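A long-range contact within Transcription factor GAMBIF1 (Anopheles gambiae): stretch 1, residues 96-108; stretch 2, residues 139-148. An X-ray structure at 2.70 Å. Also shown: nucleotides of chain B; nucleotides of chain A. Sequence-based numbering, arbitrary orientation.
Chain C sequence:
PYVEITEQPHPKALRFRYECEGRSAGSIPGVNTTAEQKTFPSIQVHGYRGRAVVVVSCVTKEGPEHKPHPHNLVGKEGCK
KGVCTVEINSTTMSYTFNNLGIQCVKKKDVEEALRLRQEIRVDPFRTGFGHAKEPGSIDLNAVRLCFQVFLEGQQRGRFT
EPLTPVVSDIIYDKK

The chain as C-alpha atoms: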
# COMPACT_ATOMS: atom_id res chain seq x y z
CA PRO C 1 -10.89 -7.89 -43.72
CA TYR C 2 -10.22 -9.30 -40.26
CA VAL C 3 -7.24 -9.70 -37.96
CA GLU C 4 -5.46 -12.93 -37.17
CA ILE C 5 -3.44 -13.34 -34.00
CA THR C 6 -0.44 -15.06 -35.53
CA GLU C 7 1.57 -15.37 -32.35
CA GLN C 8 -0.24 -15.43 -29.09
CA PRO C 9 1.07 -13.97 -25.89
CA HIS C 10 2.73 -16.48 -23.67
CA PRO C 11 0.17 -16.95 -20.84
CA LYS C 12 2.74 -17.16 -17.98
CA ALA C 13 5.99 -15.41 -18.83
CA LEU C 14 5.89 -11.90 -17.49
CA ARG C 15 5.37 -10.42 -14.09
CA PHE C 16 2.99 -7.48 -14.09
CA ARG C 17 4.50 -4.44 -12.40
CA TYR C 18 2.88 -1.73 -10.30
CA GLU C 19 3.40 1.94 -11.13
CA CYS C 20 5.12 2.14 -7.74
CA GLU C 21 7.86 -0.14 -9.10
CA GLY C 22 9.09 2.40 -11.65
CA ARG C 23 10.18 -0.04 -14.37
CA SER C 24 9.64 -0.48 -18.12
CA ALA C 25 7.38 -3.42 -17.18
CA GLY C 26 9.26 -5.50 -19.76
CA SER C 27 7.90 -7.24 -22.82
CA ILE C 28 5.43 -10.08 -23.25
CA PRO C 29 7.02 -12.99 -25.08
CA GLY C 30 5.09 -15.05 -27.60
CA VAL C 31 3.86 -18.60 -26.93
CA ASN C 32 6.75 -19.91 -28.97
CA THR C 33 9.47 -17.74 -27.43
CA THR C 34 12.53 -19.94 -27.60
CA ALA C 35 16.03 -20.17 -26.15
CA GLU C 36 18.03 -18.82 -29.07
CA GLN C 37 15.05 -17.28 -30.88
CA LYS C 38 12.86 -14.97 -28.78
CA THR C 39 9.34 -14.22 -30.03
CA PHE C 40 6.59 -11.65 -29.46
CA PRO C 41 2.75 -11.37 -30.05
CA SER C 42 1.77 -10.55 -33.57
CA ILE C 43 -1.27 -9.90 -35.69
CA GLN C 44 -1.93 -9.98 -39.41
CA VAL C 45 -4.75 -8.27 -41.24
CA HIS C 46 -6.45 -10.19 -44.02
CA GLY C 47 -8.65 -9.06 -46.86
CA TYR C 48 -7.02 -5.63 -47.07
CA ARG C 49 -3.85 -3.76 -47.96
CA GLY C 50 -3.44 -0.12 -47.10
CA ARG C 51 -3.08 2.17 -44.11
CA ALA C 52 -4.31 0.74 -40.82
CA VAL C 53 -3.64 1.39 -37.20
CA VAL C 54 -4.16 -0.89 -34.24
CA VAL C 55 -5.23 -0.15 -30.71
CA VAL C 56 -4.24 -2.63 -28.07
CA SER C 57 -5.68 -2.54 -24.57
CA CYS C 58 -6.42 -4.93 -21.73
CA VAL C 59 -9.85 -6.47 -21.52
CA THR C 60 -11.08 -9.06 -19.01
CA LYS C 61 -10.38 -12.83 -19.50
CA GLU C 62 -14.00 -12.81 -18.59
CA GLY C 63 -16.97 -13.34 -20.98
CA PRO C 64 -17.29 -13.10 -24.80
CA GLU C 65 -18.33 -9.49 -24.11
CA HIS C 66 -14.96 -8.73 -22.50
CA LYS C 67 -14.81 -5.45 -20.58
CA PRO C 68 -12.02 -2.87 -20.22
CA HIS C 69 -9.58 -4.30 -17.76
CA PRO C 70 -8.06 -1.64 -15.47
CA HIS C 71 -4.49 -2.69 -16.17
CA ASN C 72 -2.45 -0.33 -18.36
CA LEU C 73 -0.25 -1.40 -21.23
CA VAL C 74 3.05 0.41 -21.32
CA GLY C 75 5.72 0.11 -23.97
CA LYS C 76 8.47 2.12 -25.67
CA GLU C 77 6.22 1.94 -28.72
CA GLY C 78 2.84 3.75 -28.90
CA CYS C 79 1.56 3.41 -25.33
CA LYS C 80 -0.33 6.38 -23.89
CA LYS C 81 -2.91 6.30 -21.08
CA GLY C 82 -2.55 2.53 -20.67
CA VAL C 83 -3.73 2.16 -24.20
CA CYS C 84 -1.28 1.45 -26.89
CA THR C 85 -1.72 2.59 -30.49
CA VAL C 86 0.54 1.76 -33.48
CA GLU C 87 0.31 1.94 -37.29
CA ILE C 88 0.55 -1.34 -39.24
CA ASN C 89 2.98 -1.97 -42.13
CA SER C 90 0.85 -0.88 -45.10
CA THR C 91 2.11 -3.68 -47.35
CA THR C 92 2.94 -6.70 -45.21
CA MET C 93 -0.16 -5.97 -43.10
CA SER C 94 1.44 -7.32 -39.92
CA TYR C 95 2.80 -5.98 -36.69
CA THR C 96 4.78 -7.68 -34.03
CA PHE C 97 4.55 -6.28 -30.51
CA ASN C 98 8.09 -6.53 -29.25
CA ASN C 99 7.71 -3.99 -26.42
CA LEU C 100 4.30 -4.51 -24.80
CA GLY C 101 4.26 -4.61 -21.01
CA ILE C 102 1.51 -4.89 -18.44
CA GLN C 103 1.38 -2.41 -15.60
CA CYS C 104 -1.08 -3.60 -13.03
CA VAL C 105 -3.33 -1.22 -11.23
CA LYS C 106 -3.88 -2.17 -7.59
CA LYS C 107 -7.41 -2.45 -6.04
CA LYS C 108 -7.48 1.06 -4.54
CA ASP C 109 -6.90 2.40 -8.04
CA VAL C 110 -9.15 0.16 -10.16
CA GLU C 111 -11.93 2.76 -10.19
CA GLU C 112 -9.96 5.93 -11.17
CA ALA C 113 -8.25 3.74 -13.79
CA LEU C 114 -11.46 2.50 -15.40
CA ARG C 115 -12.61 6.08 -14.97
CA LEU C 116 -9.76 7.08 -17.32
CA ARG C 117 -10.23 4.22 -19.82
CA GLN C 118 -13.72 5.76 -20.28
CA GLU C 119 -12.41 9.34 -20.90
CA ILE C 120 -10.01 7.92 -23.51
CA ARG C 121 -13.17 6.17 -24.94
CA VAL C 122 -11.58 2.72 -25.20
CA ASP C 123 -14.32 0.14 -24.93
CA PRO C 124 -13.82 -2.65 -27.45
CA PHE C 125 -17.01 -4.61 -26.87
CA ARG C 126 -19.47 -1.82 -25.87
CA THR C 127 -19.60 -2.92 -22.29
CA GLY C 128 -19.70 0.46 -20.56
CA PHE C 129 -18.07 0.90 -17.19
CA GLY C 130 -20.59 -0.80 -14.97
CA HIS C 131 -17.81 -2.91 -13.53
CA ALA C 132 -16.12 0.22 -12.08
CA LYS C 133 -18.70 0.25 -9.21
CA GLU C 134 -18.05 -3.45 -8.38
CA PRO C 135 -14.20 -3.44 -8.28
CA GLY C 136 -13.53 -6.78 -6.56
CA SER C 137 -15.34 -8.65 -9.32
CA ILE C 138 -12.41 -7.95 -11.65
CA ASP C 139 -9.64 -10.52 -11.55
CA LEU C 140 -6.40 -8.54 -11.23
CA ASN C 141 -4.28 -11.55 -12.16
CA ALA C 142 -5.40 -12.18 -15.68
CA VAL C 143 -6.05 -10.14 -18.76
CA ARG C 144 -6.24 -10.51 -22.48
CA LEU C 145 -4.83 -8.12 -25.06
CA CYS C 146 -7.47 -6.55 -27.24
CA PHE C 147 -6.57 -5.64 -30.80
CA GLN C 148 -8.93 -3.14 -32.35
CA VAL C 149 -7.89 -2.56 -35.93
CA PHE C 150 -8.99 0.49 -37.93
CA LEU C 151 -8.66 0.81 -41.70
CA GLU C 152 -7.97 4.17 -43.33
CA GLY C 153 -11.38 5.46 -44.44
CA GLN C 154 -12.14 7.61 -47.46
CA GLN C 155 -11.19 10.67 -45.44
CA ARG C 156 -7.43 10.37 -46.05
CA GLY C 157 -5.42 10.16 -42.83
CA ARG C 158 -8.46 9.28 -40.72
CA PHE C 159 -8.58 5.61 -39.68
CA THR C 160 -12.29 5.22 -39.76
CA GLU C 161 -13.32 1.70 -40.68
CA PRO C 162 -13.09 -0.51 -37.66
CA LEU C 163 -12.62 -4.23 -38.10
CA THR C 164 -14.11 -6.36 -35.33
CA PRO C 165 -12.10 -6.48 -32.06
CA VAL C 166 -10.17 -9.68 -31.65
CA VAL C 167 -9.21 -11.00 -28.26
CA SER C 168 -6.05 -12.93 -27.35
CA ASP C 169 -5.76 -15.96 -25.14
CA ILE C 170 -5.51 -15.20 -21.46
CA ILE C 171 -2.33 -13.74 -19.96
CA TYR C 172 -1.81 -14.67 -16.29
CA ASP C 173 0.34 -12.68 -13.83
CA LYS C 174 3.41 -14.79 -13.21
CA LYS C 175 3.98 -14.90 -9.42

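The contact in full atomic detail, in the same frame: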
# COMPACT_ATOMS: atom_id res chain seq x y z
N THR C 96 4.30 -6.79 -35.04
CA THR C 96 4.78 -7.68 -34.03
C THR C 96 5.06 -6.78 -32.83
O THR C 96 5.74 -5.75 -32.97
CB THR C 96 6.01 -8.40 -34.61
OG1 THR C 96 5.58 -9.23 -35.69
CG2 THR C 96 6.72 -9.24 -33.58
N PHE C 97 4.40 -7.07 -31.72
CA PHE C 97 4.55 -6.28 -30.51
C PHE C 97 5.75 -6.78 -29.74
O PHE C 97 5.65 -7.75 -29.00
CB PHE C 97 3.28 -6.34 -29.67
CG PHE C 97 2.08 -5.81 -30.39
CD1 PHE C 97 1.31 -6.64 -31.19
CD2 PHE C 97 1.78 -4.46 -30.32
CE1 PHE C 97 0.25 -6.12 -31.93
CE2 PHE C 97 0.72 -3.93 -31.05
CZ PHE C 97 -0.04 -4.76 -31.86
N ASN C 98 6.88 -6.12 -29.92
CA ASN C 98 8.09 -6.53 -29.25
C ASN C 98 8.32 -5.82 -27.92
O ASN C 98 9.14 -6.25 -27.11
CB ASN C 98 9.29 -6.35 -30.17
CG ASN C 98 9.33 -4.98 -30.76
OD1 ASN C 98 9.96 -4.09 -30.20
ND2 ASN C 98 8.55 -4.77 -31.81
N ASN C 99 7.61 -4.71 -27.70
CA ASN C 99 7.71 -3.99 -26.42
C ASN C 99 6.30 -3.64 -25.97
O ASN C 99 5.77 -2.58 -26.31
CB ASN C 99 8.60 -2.73 -26.51
CG ASN C 99 9.14 -2.29 -25.13
OD1 ASN C 99 9.49 -1.12 -24.93
ND2 ASN C 99 9.25 -3.22 -24.19
N LEU C 100 5.66 -4.62 -25.33
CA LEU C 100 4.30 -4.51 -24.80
C LEU C 100 4.36 -5.07 -23.38
O LEU C 100 4.61 -6.28 -23.18
CB LEU C 100 3.33 -5.35 -25.65
CG LEU C 100 1.84 -4.96 -25.75
CD1 LEU C 100 1.71 -3.58 -26.37
CD2 LEU C 100 1.13 -5.99 -26.61
N GLY C 101 4.21 -4.20 -22.40
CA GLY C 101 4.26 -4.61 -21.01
C GLY C 101 2.95 -4.35 -20.29
O GLY C 101 2.17 -3.49 -20.71
N ILE C 102 2.75 -5.04 -19.18
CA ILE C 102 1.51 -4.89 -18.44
C ILE C 102 1.78 -4.30 -17.08
O ILE C 102 2.56 -4.85 -16.29
CB ILE C 102 0.78 -6.23 -18.38
CG1 ILE C 102 0.51 -6.69 -19.81
CG2 ILE C 102 -0.54 -6.10 -17.65
CD1 ILE C 102 0.07 -8.10 -19.91
N GLN C 103 1.23 -3.12 -16.86
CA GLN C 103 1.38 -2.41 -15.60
C GLN C 103 0.06 -2.56 -14.87
O GLN C 103 -0.97 -2.02 -15.27
CB GLN C 103 1.70 -0.94 -15.83
CG GLN C 103 2.32 -0.26 -14.64
CD GLN C 103 3.11 0.98 -15.03
OE1 GLN C 103 2.55 2.08 -15.10
NE2 GLN C 103 4.41 0.80 -15.31
N CYS C 104 0.10 -3.32 -13.79
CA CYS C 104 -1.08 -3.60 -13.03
C CYS C 104 -1.49 -2.53 -12.04
O CYS C 104 -0.71 -2.07 -11.21
CB CYS C 104 -0.93 -4.90 -12.27
SG CYS C 104 0.52 -4.88 -11.25
N VAL C 105 -2.76 -2.17 -12.14
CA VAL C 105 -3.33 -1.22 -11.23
C VAL C 105 -3.67 -2.07 -10.03
O VAL C 105 -4.09 -3.22 -10.19
CB VAL C 105 -4.66 -0.70 -11.72
CG1 VAL C 105 -4.91 0.65 -11.14
CG2 VAL C 105 -4.71 -0.67 -13.23
N LYS C 106 -3.57 -1.48 -8.85
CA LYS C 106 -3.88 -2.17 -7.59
C LYS C 106 -5.34 -1.81 -7.22
O LYS C 106 -5.84 -0.75 -7.64
CB LYS C 106 -2.90 -1.72 -6.51
CG LYS C 106 -2.75 -0.22 -6.36
CD LYS C 106 -1.82 0.15 -5.21
CE LYS C 106 -1.97 1.65 -4.87
NZ LYS C 106 -1.42 2.00 -3.53
N LYS C 107 -6.00 -2.66 -6.42
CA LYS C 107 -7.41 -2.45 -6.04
C LYS C 107 -7.85 -1.02 -5.75
O LYS C 107 -8.79 -0.52 -6.37
CB LYS C 107 -7.83 -3.38 -4.88
CG LYS C 107 -8.07 -4.87 -5.30
CD LYS C 107 -8.60 -5.79 -4.17
CE LYS C 107 -8.42 -7.29 -4.51
NZ LYS C 107 -6.97 -7.76 -4.62
N LYS C 108 -7.14 -0.32 -4.87
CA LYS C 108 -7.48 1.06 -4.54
C LYS C 108 -7.66 1.90 -5.80
O LYS C 108 -8.61 2.69 -5.91
CB LYS C 108 -6.42 1.72 -3.61
CG LYS C 108 -5.41 0.77 -2.95
CD LYS C 108 -5.24 1.07 -1.46
CE LYS C 108 -5.76 -0.10 -0.62
NZ LYS C 108 -6.15 0.24 0.78
N ASP C 139 -10.81 -9.75 -11.91
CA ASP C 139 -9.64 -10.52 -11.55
C ASP C 139 -8.36 -9.78 -11.96
O ASP C 139 -8.00 -9.71 -13.14
CB ASP C 139 -9.68 -11.88 -12.19
CG ASP C 139 -8.47 -12.74 -11.85
OD1 ASP C 139 -7.63 -12.32 -11.00
OD2 ASP C 139 -8.35 -13.85 -12.41
N LEU C 140 -7.63 -9.27 -10.96
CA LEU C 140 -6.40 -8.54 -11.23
C LEU C 140 -5.17 -9.40 -11.50
O LEU C 140 -4.04 -8.91 -11.43
CB LEU C 140 -6.12 -7.56 -10.09
CG LEU C 140 -7.22 -6.53 -9.88
CD1 LEU C 140 -6.81 -5.56 -8.81
CD2 LEU C 140 -7.52 -5.81 -11.18
N ASN C 141 -5.39 -10.66 -11.87
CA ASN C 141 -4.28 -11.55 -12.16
C ASN C 141 -4.32 -12.15 -13.54
O ASN C 141 -3.52 -13.02 -13.88
CB ASN C 141 -4.21 -12.67 -11.14
CG ASN C 141 -3.24 -12.36 -10.05
OD1 ASN C 141 -3.47 -11.45 -9.23
ND2 ASN C 141 -2.10 -13.08 -10.04
N ALA C 142 -5.26 -11.68 -14.33
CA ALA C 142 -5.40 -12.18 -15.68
C ALA C 142 -5.99 -11.09 -16.54
O ALA C 142 -6.76 -10.24 -16.07
CB ALA C 142 -6.28 -13.41 -15.70
N VAL C 143 -5.59 -11.11 -17.80
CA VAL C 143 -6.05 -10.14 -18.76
C VAL C 143 -5.94 -10.79 -20.11
O VAL C 143 -5.48 -11.91 -20.24
CB VAL C 143 -5.08 -8.93 -18.87
CG1 VAL C 143 -5.14 -8.06 -17.63
CG2 VAL C 143 -3.66 -9.45 -19.09
N ARG C 144 -6.38 -10.07 -21.11
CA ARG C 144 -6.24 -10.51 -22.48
C ARG C 144 -5.95 -9.19 -23.21
O ARG C 144 -6.33 -8.11 -22.75
CB ARG C 144 -7.51 -11.10 -23.05
CG ARG C 144 -8.08 -12.32 -22.37
CD ARG C 144 -9.32 -12.70 -23.16
NE ARG C 144 -10.16 -13.72 -22.56
CZ ARG C 144 -10.21 -14.98 -22.97
NH1 ARG C 144 -9.46 -15.37 -23.98
NH2 ARG C 144 -11.03 -15.83 -22.37
N LEU C 145 -5.17 -9.29 -24.27
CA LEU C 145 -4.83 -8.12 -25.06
C LEU C 145 -5.94 -7.99 -26.07
O LEU C 145 -6.39 -8.99 -26.66
CB LEU C 145 -3.50 -8.35 -25.78
CG LEU C 145 -2.31 -8.56 -24.85
CD1 LEU C 145 -1.08 -8.95 -25.65
CD2 LEU C 145 -2.07 -7.31 -24.05
N CYS C 146 -6.42 -6.77 -26.26
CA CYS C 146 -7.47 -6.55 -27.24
C CYS C 146 -6.90 -5.78 -28.42
O CYS C 146 -6.24 -4.75 -28.23
CB CYS C 146 -8.63 -5.77 -26.65
SG CYS C 146 -10.09 -5.82 -27.71
N PHE C 147 -7.09 -6.31 -29.62
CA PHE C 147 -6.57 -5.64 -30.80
C PHE C 147 -7.70 -5.06 -31.63
O PHE C 147 -8.41 -5.79 -32.32
CB PHE C 147 -5.75 -6.62 -31.65
CG PHE C 147 -4.59 -7.25 -30.92
CD1 PHE C 147 -3.36 -6.63 -30.88
CD2 PHE C 147 -4.75 -8.47 -30.27
CE1 PHE C 147 -2.29 -7.22 -30.19
CE2 PHE C 147 -3.70 -9.06 -29.59
CZ PHE C 147 -2.46 -8.43 -29.55
N GLN C 148 -7.90 -3.76 -31.53
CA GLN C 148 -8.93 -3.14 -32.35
C GLN C 148 -8.22 -2.55 -33.55
O GLN C 148 -7.40 -1.63 -33.39
CB GLN C 148 -9.62 -2.00 -31.64
CG GLN C 148 -10.59 -2.40 -30.60
CD GLN C 148 -10.98 -1.21 -29.84
OE1 GLN C 148 -10.17 -0.67 -29.06
NE2 GLN C 148 -12.17 -0.69 -30.13
P DA B 9 -3.10 -5.03 -5.08
OP1 DA B 9 -4.20 -4.03 -4.93
OP2 DA B 9 -2.94 -5.76 -6.36
O5' DA B 9 -1.76 -4.36 -4.58
C5' DA B 9 -1.81 -3.62 -3.38
C4' DA B 9 -0.41 -3.28 -2.91
O4' DA B 9 0.29 -4.48 -2.56
C3' DA B 9 0.45 -2.52 -3.91
O3' DA B 9 0.81 -1.28 -3.27
C2' DA B 9 1.64 -3.45 -4.16
C1' DA B 9 1.65 -4.39 -2.96
N9 DA B 9 2.10 -5.75 -3.22
C8 DA B 9 1.66 -6.60 -4.21
N7 DA B 9 2.22 -7.79 -4.17
C5 DA B 9 3.10 -7.70 -3.09
C6 DA B 9 3.99 -8.63 -2.53
N6 DA B 9 4.16 -9.86 -3.01
N1 DA B 9 4.70 -8.25 -1.47
C2 DA B 9 4.53 -6.99 -1.00
N3 DA B 9 3.73 -6.04 -1.44
C4 DA B 9 3.03 -6.46 -2.50
P DT A 9 -3.04 -5.11 -5.00
OP1 DT A 9 -4.18 -4.16 -4.92
OP2 DT A 9 -2.80 -5.85 -6.25
O5' DT A 9 -1.74 -4.31 -4.55
C5' DT A 9 -1.73 -3.72 -3.27
C4' DT A 9 -0.32 -3.38 -2.84
O4' DT A 9 0.42 -4.57 -2.48
C3' DT A 9 0.53 -2.61 -3.85
O3' DT A 9 0.88 -1.38 -3.22
C2' DT A 9 1.73 -3.54 -4.09
C1' DT A 9 1.78 -4.37 -2.82
N1 DT A 9 2.44 -5.72 -2.88
C2 DT A 9 3.43 -6.02 -1.94
O2 DT A 9 3.86 -5.23 -1.12
N3 DT A 9 3.93 -7.30 -2.02
C4 DT A 9 3.57 -8.27 -2.92
O4 DT A 9 4.09 -9.40 -2.84
C5 DT A 9 2.57 -7.88 -3.89
C7 DT A 9 2.17 -8.85 -4.96
C6 DT A 9 2.06 -6.64 -3.82
P DT A 10 1.69 -0.26 -4.03
OP1 DT A 10 1.04 1.04 -3.76
OP2 DT A 10 1.89 -0.70 -5.43
O5' DT A 10 3.07 -0.28 -3.26
C5' DT A 10 3.64 -1.53 -2.93
C4' DT A 10 4.76 -1.34 -1.94
O4' DT A 10 5.24 -2.65 -1.60
C3' DT A 10 5.96 -0.58 -2.49
O3' DT A 10 6.46 0.30 -1.48
C2' DT A 10 6.92 -1.67 -2.95
C1' DT A 10 6.53 -2.90 -2.14
N1 DT A 10 6.42 -4.13 -2.95
C2 DT A 10 7.07 -5.27 -2.52
O2 DT A 10 7.76 -5.31 -1.50
N3 DT A 10 6.88 -6.38 -3.32
C4 DT A 10 6.14 -6.45 -4.49
O4 DT A 10 6.06 -7.51 -5.10
C5 DT A 10 5.51 -5.20 -4.89
C7 DT A 10 4.70 -5.17 -6.14
C6 DT A 10 5.68 -4.12 -4.11

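No hydrogen bond crosses between these two stretches; van der Waals packing, mostly between apolar side chains, joins them, and only 388 Å² is buried, counting both sides. Ile 102 CA lies 9.2 Å from Val 143 CA, so side chains must bridge the gap there. The stretches run in roughly opposing directions, 149° apart, and three of the contacts pair off like rungs. At one end Phe 97 meets Phe 147, CE1 to CE1 at 3.3 Å; the rings lie obliquely, planes at 44° and centroids 5.3 Å apart. Their length suits the span: Phe 147 leaves its backbone sideways, yet its ring still reaches its partner. Next, Leu 100 CD2 packs against Leu 145 CD1 at 3.8 Å, and Ile 102 CD1 touches Val 143 CG2 at 4.1 Å. These buried, branched hydrocarbons fill space with no polar side-chain group to satisfy.

At the other end, Leu 140 gives up the largest area, 80 Å². Its CD1 lies 3.8 Å from both Val 105 O and Lys 107 CG, so the lysine contributes its aliphatic stem. The same segment holds DNA: Lys 107 N donates to a phosphate oxygen, OP1 of DA9 (2.7 Å) in chain B or of DT9 (2.8 Å) in chain A.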